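PDB 4WA0: possible adhesin from Caldicellulosiruptor kronotskyensis, which probably mediates attachment of the bacterium to cellulose, its C-terminal tapirin domain being a beta-helix that carries a bound magnesium ion. Local coordinates for residues A[48-53]-A[69-74]; A[96-101]-A[115-120]; A[134-139]-A[154-159]; A[159-164]-A[180-185]. All blocks are in the same frame, centred on the assembly; numbering follows the deposited sequence. Where two conformers were deposited one is given.

Contact 1. Residues A[48-53]-A[69-74]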
# COMPACT_ATOMS: atom_id res chain seq x y z
N ASP A 48 8.38 2.41 -0.19
CA ASP A 48 8.52 3.57 -1.03
C ASP A 48 7.23 3.98 -1.69
O ASP A 48 6.91 5.16 -1.70
CB ASP A 48 9.50 3.30 -2.17
CG ASP A 48 10.95 3.08 -1.68
OD1 ASP A 48 11.42 3.81 -0.81
OD2 ASP A 48 11.67 2.19 -2.20
N ASN A 49 6.48 3.05 -2.25
CA ASN A 49 5.24 3.44 -2.90
C ASN A 49 4.20 2.35 -2.57
O ASN A 49 4.58 1.18 -2.44
CB ASN A 49 5.42 3.46 -4.38
CG ASN A 49 6.46 4.46 -4.85
OD1 ASN A 49 6.20 5.67 -4.92
ND2 ASN A 49 7.65 3.96 -5.14
N LEU A 50 2.93 2.74 -2.59
CA LEU A 50 1.79 1.83 -2.37
C LEU A 50 0.71 2.15 -3.40
O LEU A 50 0.13 3.26 -3.38
CB LEU A 50 1.26 2.02 -0.95
CG LEU A 50 0.03 1.30 -0.47
CD1 LEU A 50 0.28 -0.19 -0.56
CD2 LEU A 50 -0.35 1.76 0.90
N ILE A 51 0.53 1.27 -4.37
CA ILE A 51 -0.30 1.54 -5.55
C ILE A 51 -1.43 0.57 -5.68
O ILE A 51 -1.16 -0.63 -5.76
CB ILE A 51 0.55 1.54 -6.83
CG1 ILE A 51 1.64 2.57 -6.68
CG2 ILE A 51 -0.27 1.74 -8.12
CD1 ILE A 51 2.77 2.43 -7.63
N SER A 52 -2.65 1.13 -5.77
CA SER A 52 -3.81 0.36 -6.15
C SER A 52 -4.53 0.93 -7.36
O SER A 52 -4.91 2.09 -7.34
CB SER A 52 -4.81 0.25 -5.04
OG SER A 52 -5.97 -0.48 -5.48
N LYS A 53 -4.68 0.13 -8.40
CA LYS A 53 -5.49 0.51 -9.60
C LYS A 53 -6.95 0.16 -9.46
O LYS A 53 -7.67 0.04 -10.39
CB LYS A 53 -4.88 -0.05 -10.86
CG LYS A 53 -3.48 0.51 -11.12
CD LYS A 53 -3.19 0.65 -12.62
CE LYS A 53 -2.03 1.59 -12.94
NZ LYS A 53 -1.65 1.45 -14.36
N ASN A 69 -2.49 -0.50 12.53
CA ASN A 69 -1.84 -0.34 11.23
C ASN A 69 -0.93 0.83 11.37
O ASN A 69 -1.33 1.91 11.87
CB ASN A 69 -2.89 -0.06 10.19
CG ASN A 69 -3.89 -1.18 10.05
OD1 ASN A 69 -3.54 -2.35 9.85
ND2 ASN A 69 -5.19 -0.83 10.20
N ASN A 70 0.26 0.66 10.84
CA ASN A 70 1.25 1.74 10.83
C ASN A 70 1.97 1.72 9.48
O ASN A 70 2.90 0.95 9.23
CB ASN A 70 2.20 1.47 11.97
CG ASN A 70 3.14 2.61 12.23
OD1 ASN A 70 2.89 3.71 11.81
ND2 ASN A 70 4.16 2.36 13.08
N ILE A 71 1.50 2.59 8.58
CA ILE A 71 1.83 2.52 7.17
C ILE A 71 2.64 3.75 6.87
O ILE A 71 2.11 4.86 6.97
CB ILE A 71 0.56 2.38 6.32
CG1 ILE A 71 -0.09 1.00 6.59
CG2 ILE A 71 0.87 2.61 4.87
CD1 ILE A 71 -1.46 0.87 6.07
N VAL A 72 3.90 3.57 6.49
CA VAL A 72 4.74 4.69 6.15
C VAL A 72 5.23 4.47 4.73
O VAL A 72 5.72 3.38 4.41
CB VAL A 72 5.96 4.80 7.11
CG1 VAL A 72 6.93 5.84 6.63
CG2 VAL A 72 5.52 4.99 8.57
N VAL A 73 4.97 5.49 3.90
CA VAL A 73 5.20 5.45 2.47
C VAL A 73 6.04 6.66 2.13
O VAL A 73 5.62 7.81 2.31
CB VAL A 73 3.88 5.43 1.69
CG1 VAL A 73 4.17 5.41 0.19
CG2 VAL A 73 2.97 4.23 2.10
N ARG A 74 7.25 6.40 1.63
CA ARG A 74 8.24 7.44 1.46
C ARG A 74 7.97 8.31 0.27
O ARG A 74 8.47 9.45 0.21
CB ARG A 74 9.65 6.84 1.34
CG ARG A 74 10.13 6.07 2.55
CD ARG A 74 11.46 5.44 2.16
NE ARG A 74 11.90 4.51 3.16
CZ ARG A 74 12.16 3.22 2.98
NH1 ARG A 74 12.14 2.65 1.80
NH2 ARG A 74 12.61 2.53 4.03

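Contact 2. Residues A[96-101]-A[115-120]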
# COMPACT_ATOMS: atom_id res chain seq x y z
N ASP A 96 1.49 7.70 7.05
CA ASP A 96 2.36 8.85 6.88
C ASP A 96 3.00 8.72 5.51
O ASP A 96 3.82 7.77 5.33
CB ASP A 96 3.41 8.82 7.99
CG ASP A 96 4.27 10.03 8.01
OD1 ASP A 96 4.74 10.42 6.92
OD2 ASP A 96 4.57 10.56 9.14
N ALA A 97 2.55 9.54 4.54
CA ALA A 97 2.96 9.50 3.14
C ALA A 97 3.43 10.84 2.65
O ALA A 97 2.89 11.86 3.03
CB ALA A 97 1.86 8.99 2.20
N LYS A 98 4.40 10.86 1.74
CA LYS A 98 4.77 12.12 1.13
C LYS A 98 3.62 12.58 0.21
O LYS A 98 3.20 13.71 0.30
CB LYS A 98 6.09 11.99 0.34
CG LYS A 98 6.55 13.25 -0.35
CD LYS A 98 7.94 13.01 -0.91
CE LYS A 98 8.29 14.03 -1.96
NZ LYS A 98 7.41 13.97 -3.17
N THR A 99 3.16 11.73 -0.68
CA THR A 99 2.20 12.18 -1.74
C THR A 99 1.08 11.16 -1.70
O THR A 99 1.36 9.99 -1.62
CB THR A 99 2.80 12.21 -3.10
OG1 THR A 99 3.91 13.14 -3.17
CG2 THR A 99 1.76 12.54 -4.19
N ILE A 100 -0.17 11.60 -1.61
CA ILE A 100 -1.31 10.65 -1.76
C ILE A 100 -2.22 11.18 -2.86
O ILE A 100 -2.51 12.40 -2.88
CB ILE A 100 -2.06 10.40 -0.43
CG1 ILE A 100 -3.23 9.42 -0.61
CG2 ILE A 100 -2.56 11.69 0.27
CD1 ILE A 100 -3.73 8.79 0.63
N TYR A 101 -2.64 10.31 -3.78
CA TYR A 101 -3.62 10.65 -4.76
C TYR A 101 -4.75 9.66 -4.63
O TYR A 101 -4.49 8.45 -4.59
CB TYR A 101 -3.00 10.51 -6.16
CG TYR A 101 -4.01 10.50 -7.25
CD1 TYR A 101 -4.72 11.71 -7.59
CD2 TYR A 101 -4.44 9.32 -7.86
CE1 TYR A 101 -5.73 11.68 -8.54
CE2 TYR A 101 -5.42 9.32 -8.86
CZ TYR A 101 -6.08 10.48 -9.18
OH TYR A 101 -7.07 10.46 -10.16
N LYS A 115 -0.89 11.62 8.07
CA LYS A 115 -0.01 12.75 7.82
C LYS A 115 0.49 12.69 6.38
O LYS A 115 1.02 11.68 5.96
CB LYS A 115 1.21 12.75 8.76
CG LYS A 115 0.82 12.79 10.22
CD LYS A 115 2.11 12.98 11.05
CE LYS A 115 1.85 13.01 12.55
NZ LYS A 115 1.94 11.58 12.99
N PHE A 116 0.18 13.74 5.62
CA PHE A 116 0.51 13.83 4.20
C PHE A 116 1.28 15.10 3.96
O PHE A 116 0.89 16.15 4.43
CB PHE A 116 -0.75 13.78 3.38
CG PHE A 116 -1.60 12.53 3.64
CD1 PHE A 116 -1.04 11.27 3.46
CD2 PHE A 116 -2.93 12.60 4.07
CE1 PHE A 116 -1.78 10.13 3.75
CE2 PHE A 116 -3.68 11.47 4.31
CZ PHE A 116 -3.10 10.23 4.16
N VAL A 117 2.32 15.04 3.16
CA VAL A 117 2.94 16.25 2.65
C VAL A 117 2.07 16.89 1.59
O VAL A 117 1.74 18.09 1.72
CB VAL A 117 4.39 16.02 2.19
CG1 VAL A 117 4.97 17.29 1.59
CG2 VAL A 117 5.25 15.45 3.29
N GLN A 118 1.66 16.13 0.56
CA GLN A 118 0.76 16.62 -0.46
C GLN A 118 -0.31 15.61 -0.71
O GLN A 118 -0.05 14.40 -0.77
CB GLN A 118 1.44 17.09 -1.72
CG GLN A 118 2.41 16.17 -2.30
CD GLN A 118 3.12 16.70 -3.54
OE1 GLN A 118 3.12 17.90 -3.87
NE2 GLN A 118 3.78 15.78 -4.23
N LEU A 119 -1.53 16.11 -0.74
CA LEU A 119 -2.74 15.32 -0.98
C LEU A 119 -3.45 15.84 -2.22
O LEU A 119 -3.70 17.06 -2.40
CB LEU A 119 -3.65 15.48 0.25
CG LEU A 119 -4.95 14.68 0.24
CD1 LEU A 119 -5.34 14.31 1.64
CD2 LEU A 119 -6.09 15.41 -0.47
N PHE A 120 -3.88 14.91 -3.06
CA PHE A 120 -4.67 15.24 -4.26
C PHE A 120 -5.82 14.32 -4.32
O PHE A 120 -5.60 13.09 -4.34
CB PHE A 120 -3.84 15.04 -5.52
CG PHE A 120 -2.68 15.96 -5.62
CD1 PHE A 120 -1.46 15.64 -5.07
CD2 PHE A 120 -2.81 17.18 -6.28
CE1 PHE A 120 -0.41 16.53 -5.13
CE2 PHE A 120 -1.76 18.07 -6.33
CZ PHE A 120 -0.57 17.74 -5.73
O HOH W 1 4.62 9.96 12.13

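Contact 3. Residues A[134-139]-A[154-159]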
# COMPACT_ATOMS: atom_id res chain seq x y z
N MSE A 134 -6.12 14.15 10.67
CA MSE A 134 -5.24 14.37 9.52
C MSE A 134 -4.46 15.60 9.56
O MSE A 134 -4.96 16.67 9.98
CB MSE A 134 -6.16 14.37 8.29
CG MSE A 134 -5.34 14.37 7.03
SE MSE A 134 -6.39 14.14 5.37
CE MSE A 134 -7.15 15.87 5.39
N GLU A 135 -3.23 15.53 9.09
CA GLU A 135 -2.38 16.75 8.99
C GLU A 135 -1.90 16.85 7.55
O GLU A 135 -1.49 15.82 6.99
CB GLU A 135 -1.13 16.69 9.84
CG GLU A 135 -1.49 16.53 11.28
CD GLU A 135 -0.36 16.59 12.29
OE1 GLU A 135 0.84 16.63 11.94
OE2 GLU A 135 -0.76 16.59 13.46
N VAL A 136 -1.89 18.06 7.00
CA VAL A 136 -1.34 18.31 5.67
C VAL A 136 -0.18 19.26 5.84
O VAL A 136 -0.35 20.35 6.42
CB VAL A 136 -2.38 18.89 4.71
CG1 VAL A 136 -1.69 19.26 3.39
CG2 VAL A 136 -3.53 17.90 4.52
N SER A 137 1.01 18.84 5.42
CA SER A 137 2.17 19.70 5.74
C SER A 137 2.47 20.76 4.69
O SER A 137 3.00 21.84 5.09
CB SER A 137 3.40 18.84 6.17
OG SER A 137 3.97 18.19 5.13
N THR A 138 2.20 20.48 3.42
CA THR A 138 2.55 21.43 2.34
C THR A 138 1.39 21.85 1.40
O THR A 138 1.16 23.04 1.15
CB THR A 138 3.78 20.88 1.56
OG1 THR A 138 4.84 20.69 2.48
CG2 THR A 138 4.24 21.78 0.48
N LEU A 139 0.68 20.86 0.84
CA LEU A 139 -0.26 21.12 -0.20
C LEU A 139 -1.41 20.12 -0.22
O LEU A 139 -1.22 18.91 -0.00
CB LEU A 139 0.48 21.07 -1.50
CG LEU A 139 -0.20 21.21 -2.84
CD1 LEU A 139 -0.67 22.63 -2.97
CD2 LEU A 139 0.74 20.99 -4.02
N VAL A 154 -8.65 18.12 11.37
CA VAL A 154 -7.72 18.36 10.27
C VAL A 154 -6.87 19.57 10.68
O VAL A 154 -7.38 20.61 11.12
CB VAL A 154 -8.40 18.61 8.91
CG1 VAL A 154 -7.37 18.99 7.89
CG2 VAL A 154 -9.17 17.35 8.43
N THR A 155 -5.57 19.40 10.52
CA THR A 155 -4.57 20.45 10.78
C THR A 155 -3.85 20.79 9.52
O THR A 155 -3.28 19.89 8.87
CB THR A 155 -3.58 20.03 11.86
OG1 THR A 155 -4.29 19.77 13.07
CG2 THR A 155 -2.60 21.13 12.17
N LEU A 156 -3.87 22.08 9.15
CA LEU A 156 -3.12 22.58 8.00
C LEU A 156 -1.83 23.17 8.58
O LEU A 156 -1.87 24.18 9.30
CB LEU A 156 -3.95 23.57 7.12
CG LEU A 156 -5.40 23.02 6.84
CD1 LEU A 156 -6.14 24.02 5.93
CD2 LEU A 156 -5.35 21.64 6.20
N LYS A 157 -0.69 22.54 8.32
CA LYS A 157 0.55 22.96 9.01
C LYS A 157 1.07 24.28 8.44
O LYS A 157 0.63 24.80 7.42
CB LYS A 157 1.63 21.88 8.96
CG LYS A 157 1.16 20.51 9.48
CD LYS A 157 1.03 20.47 10.97
CE LYS A 157 2.39 20.38 11.64
NZ LYS A 157 2.21 20.54 13.11
N SER A 158 2.08 24.83 9.09
CA SER A 158 2.53 26.18 8.73
C SER A 158 2.93 26.34 7.27
O SER A 158 3.62 25.46 6.69
CB SER A 158 3.62 26.66 9.68
OG SER A 158 4.70 25.79 9.62
N ASN A 159 2.45 27.43 6.68
CA ASN A 159 2.69 27.80 5.28
C ASN A 159 2.20 26.85 4.23
O ASN A 159 2.54 26.98 3.05
CB ASN A 159 4.16 28.14 5.12
CG ASN A 159 4.55 29.24 6.06
OD1 ASN A 159 3.96 30.32 6.00
ND2 ASN A 159 5.42 28.94 7.04
O HOH W 2 -5.35 17.06 12.94
O HOH W 3 -0.14 19.11 14.57
O HOH W 4 4.25 24.12 4.16

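Contact 4. Residues A[159-164]-A[180-185]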
# COMPACT_ATOMS: atom_id res chain seq x y z
N ASN A 159 2.45 27.43 6.68
CA ASN A 159 2.69 27.80 5.28
C ASN A 159 2.20 26.85 4.23
O ASN A 159 2.54 26.98 3.05
CB ASN A 159 4.16 28.14 5.12
CG ASN A 159 4.55 29.24 6.06
OD1 ASN A 159 3.96 30.32 6.00
ND2 ASN A 159 5.42 28.94 7.04
N SER A 160 1.32 25.92 4.64
CA SER A 160 0.72 24.97 3.70
C SER A 160 -0.25 25.76 2.79
O SER A 160 -0.54 26.94 3.07
CB SER A 160 0.02 23.80 4.43
OG SER A 160 -1.03 24.29 5.23
N ALA A 161 -0.68 25.16 1.70
CA ALA A 161 -1.66 25.71 0.74
C ALA A 161 -2.67 24.61 0.47
O ALA A 161 -2.32 23.48 0.02
CB ALA A 161 -0.97 26.12 -0.54
N VAL A 162 -3.93 24.90 0.76
CA VAL A 162 -4.96 23.86 0.62
C VAL A 162 -6.09 24.43 -0.19
O VAL A 162 -6.58 25.51 0.14
CB VAL A 162 -5.47 23.50 2.01
CG1 VAL A 162 -6.69 22.64 1.86
CG2 VAL A 162 -4.38 22.83 2.80
N TYR A 163 -6.55 23.71 -1.20
CA TYR A 163 -7.56 24.21 -2.14
C TYR A 163 -8.70 23.20 -2.15
O TYR A 163 -8.42 22.05 -2.41
CB TYR A 163 -6.97 24.30 -3.49
CG TYR A 163 -5.74 25.19 -3.66
CD1 TYR A 163 -4.51 24.75 -3.29
CD2 TYR A 163 -5.84 26.50 -4.21
CE1 TYR A 163 -3.40 25.53 -3.43
CE2 TYR A 163 -4.73 27.29 -4.38
CZ TYR A 163 -3.51 26.79 -3.98
OH TYR A 163 -2.37 27.56 -4.09
N CYS A 164 -9.93 23.60 -1.80
CA CYS A 164 -11.11 22.67 -1.72
C CYS A 164 -12.29 23.39 -2.35
O CYS A 164 -12.42 24.59 -2.29
CB CYS A 164 -11.59 22.15 -0.31
SG CYS A 164 -10.27 21.87 0.87
N GLY A 180 0.65 31.00 8.80
CA GLY A 180 0.95 31.10 7.37
C GLY A 180 0.29 30.08 6.49
O GLY A 180 0.43 30.16 5.24
N ALA A 181 -0.52 29.19 7.10
CA ALA A 181 -1.26 28.23 6.27
C ALA A 181 -2.29 29.07 5.46
O ALA A 181 -2.80 30.14 5.93
CB ALA A 181 -1.96 27.20 7.12
N LYS A 182 -2.59 28.63 4.24
CA LYS A 182 -3.50 29.33 3.34
C LYS A 182 -4.58 28.33 2.93
O LYS A 182 -4.25 27.29 2.28
CB LYS A 182 -2.75 29.74 2.06
CG LYS A 182 -1.59 30.68 2.41
CD LYS A 182 -0.64 31.05 1.29
CE LYS A 182 0.13 29.86 0.74
NZ LYS A 182 0.99 29.27 1.81
N LEU A 183 -5.84 28.60 3.29
CA LEU A 183 -6.97 27.79 2.85
C LEU A 183 -7.78 28.56 1.80
O LEU A 183 -8.18 29.71 2.03
CB LEU A 183 -7.90 27.48 3.99
CG LEU A 183 -9.19 26.65 3.75
CD1 LEU A 183 -8.86 25.33 3.10
CD2 LEU A 183 -9.96 26.54 5.06
N TYR A 184 -8.04 27.90 0.68
CA TYR A 184 -8.82 28.47 -0.42
C TYR A 184 -10.04 27.62 -0.62
O TYR A 184 -9.89 26.43 -0.82
CB TYR A 184 -8.06 28.55 -1.74
CG TYR A 184 -6.71 29.28 -1.75
CD1 TYR A 184 -5.54 28.65 -1.37
CD2 TYR A 184 -6.60 30.57 -2.26
CE1 TYR A 184 -4.30 29.32 -1.43
CE2 TYR A 184 -5.40 31.23 -2.30
CZ TYR A 184 -4.25 30.58 -1.91
OH TYR A 184 -3.03 31.21 -2.01
N LEU A 185 -11.24 28.23 -0.51
CA LEU A 185 -12.47 27.51 -0.68
C LEU A 185 -13.21 28.14 -1.80
O LEU A 185 -13.30 29.37 -1.85
CB LEU A 185 -13.28 27.61 0.65
CG LEU A 185 -12.62 26.96 1.84
CD1 LEU A 185 -13.47 27.22 3.05
CD2 LEU A 185 -12.45 25.47 1.58

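Contact 1. Residues A[48-53]-A[69-74]
Asp-48 and Arg-74 make the polar link between the two segments, a salt bridge in which NH1 of Arg-74 donates to OD1 of Asp-48 over 2.9 Å. The N-H runs nearly straight to its acceptor (166°), and the oxygen sits at the edge of the guanidinium, practically in its plane. Seen from the acid, the donor stands above the carboxylate instead, and the two flat groups are tilted 53° against each other. The arginine chain is extended from CG to NE, and its CD also passes 3.4 Å from OD1 of Asp-48. NH2 of the same guanidinium is hydrogen-bonded to OD1 of Asn-28.

Van der Waals packing centres on Val-73, whose two methyls divide the work. CG1, anti to the backbone N (chi1 179°), presses on the main chain, 3.3 Å from O of Asp-48 and 3.8 Å from CA of Asn-49. CG2 meets CB of Leu-50 at 4.1 Å. A second apolar contact brings CD2 of Leu-50 to CG2 of Ile-71 at 4.2 Å.

No backbone hydrogen bond joins the segments, whose strands 50-52 and 69-73 lie on different faces of the beta-helix; Asp-48 pairs through its main chain with Gly-29 and Asn-75. The chemistry is thus split at this corner: aliphatic groups fill the buried side, while the exposed arginine, shared between Asp-48 and Asn-28, ties successive turns together by charge and hydrogen bonding.

Contact 2. Residues A[96-101]-A[115-120]
Ile-100 lays its CG2 methyl over one face of the Phe-116 ring, a CH-pi contact with 3.6 Å between the methyl and the ring centroid. Its CD1 reaches the far end of the ring, 3.9 Å from CZ of Phe-116, while CB of Ala-97 touches the ring edge in plane, 3.9 Å from CD1 of Phe-116. CG of Phe-116 is anti to its carbonyl carbon (chi1 -57°), and both ring neighbours come from the segment across. This buried side is closely packed, and Met-134 of the following turn also lies against Phe-116.

The opposite side is more polar. NE2 of Gln-118 gives a nearly straight hydrogen bond (170°) to OG1 of Thr-99 over 2.8 Å, the acceptor lying in the amide plane and the two side chains running alongside each other. Nearer solvent, contact thins: in one of two conformers of Asp-96, a water bridges its OD2 to NZ of Lys-115, which is also bonded to OG of Ser-113. The charged atoms themselves stay 4.8 Å apart, OD2 of Asp-96 to NZ of Lys-115.

Between the two sides runs a parallel backbone ladder that survives the corner, where the successive carbonyls of Ala-97 and Lys-98 accept from Val-117 N and Gln-118 N. Two successive coils turning the same corner in register, with apolar side chains stacked inside, are the hallmark of a parallel beta-helix.

Contact 3. Residues A[134-139]-A[154-159]
Met-134, a selenomethionine, packs beside Val-154 where two neighbouring turns of the parallel beta-helix run in register. A bend at its last torsion (chi3 73°) places CE 3.9 Å from CG2 of Val-154, on the buried side of the sheet. The carbonyl of Met-134 has two partners, Thr-155 N at 2.8 Å and a water that also bonds OG1 of Thr-155.

Glu-135 faces the other way. Its CG runs alongside Thr-155, 4.1 Å from CB of that residue, and the extended chain carries the carboxylate on toward Lys-157. The charges remain beyond salt-bridge range, OE1 of Glu-135 lying 4.3 Å from NZ of Lys-157, but a water accepts from the ammonium and donates to OE2 of Glu-135. The lysine has its salt bridge with Glu-178, so it stands between two acids on successive turns.

Val-136 returns to the interior, next to Leu-156. Its N donates to Thr-155 O, and its own carbonyl receives Lys-157 N at 2.9 Å along an almost linear bond (172°). CG of Lys-157 also comes within 3.4 Å of this carbonyl oxygen of Val-136, and bends at chi2 and chi3 fold the chain back toward the glutamate.

At Ser-137 the first chain begins to turn its corner and the direct ladder ends. The CA of Ser-137 rests near CB of Lys-157, and beyond it one water spans the widening backbones, donating 2.8 Å to Ser-137 O and 2.9 Å to Ser-158 O.

Contact 4. Residues A[159-164]-A[180-185]
Tyr-163 and Tyr-184 lie nearly parallel on adjacent turns of the beta-helix, their planes only 2° apart and their centroids separated by 4.5 Å. The rings face each other but are slid so far apart that they barely overlap. CD1 of Tyr-184 stands over the rim of the Tyr-163 face, and CE2 of Tyr-163 lies over the rim of the Tyr-184 face, 3.4 Å between the two atoms. In both residues CG is anti to the carbonyl carbon (chi1 -59° and -55°), which starts both side chains off in the same direction. The carbonyl oxygen of Val-162 lies at the edge of the Tyr-184 ring, in its plane, and Phe-210, from a loop later in the chain, touches both tyrosines.

Beneath the rings the backbones form a regular parallel ladder: Val-162 N to Lys-182 O, Tyr-184 N to Val-162 O and Cys-164 N to Tyr-184 O. On the buried side of the sheet, CG1 of Val-162 meets CD1 of Leu-183 at 3.7 Å, and CB of Cys-164 meets CD2 of Leu-185 at 3.9 Å.

Where the strands begin, Lys-182 bonds Ser-160 O twice. Its N donates to that oxygen at 2.9 Å, and its chain, bent at chi3 and chi4, curls back to bring NZ to the same Ser-160 O at 3.1 Å from the opposite face of the carbonyl plane. NZ adds a weak bond to Asn-159 O. Next to this doubly held carbonyl, OG of Ser-160, itself hydrogen-bonded to Lys-157 O, rests 3.6 Å from CB of Ala-181.

The contacts follow one another along the beta-helix, from contact 1 near the middle of the chain to contact 4, centred about 27 Å from the chain's centre. Contact 1 is largely buried and joins strands of two different faces without a backbone ladder; the other three are partly buried and pair neighbouring strands in parallel. Contacts 1 to 3 share the face of strands 69-73, 93-97, 112-116 and 132-136, whereas contact 4 lies on the face holding strands 50-52, 99-102 and 119-121. Interiors are mainly apolar; outward chemistry runs from a salt bridge in contact 1, through amide and water-bridged charges in contacts 2 and 3, to a slid tyrosine pair and a carbonyl-bound lysine in contact 4.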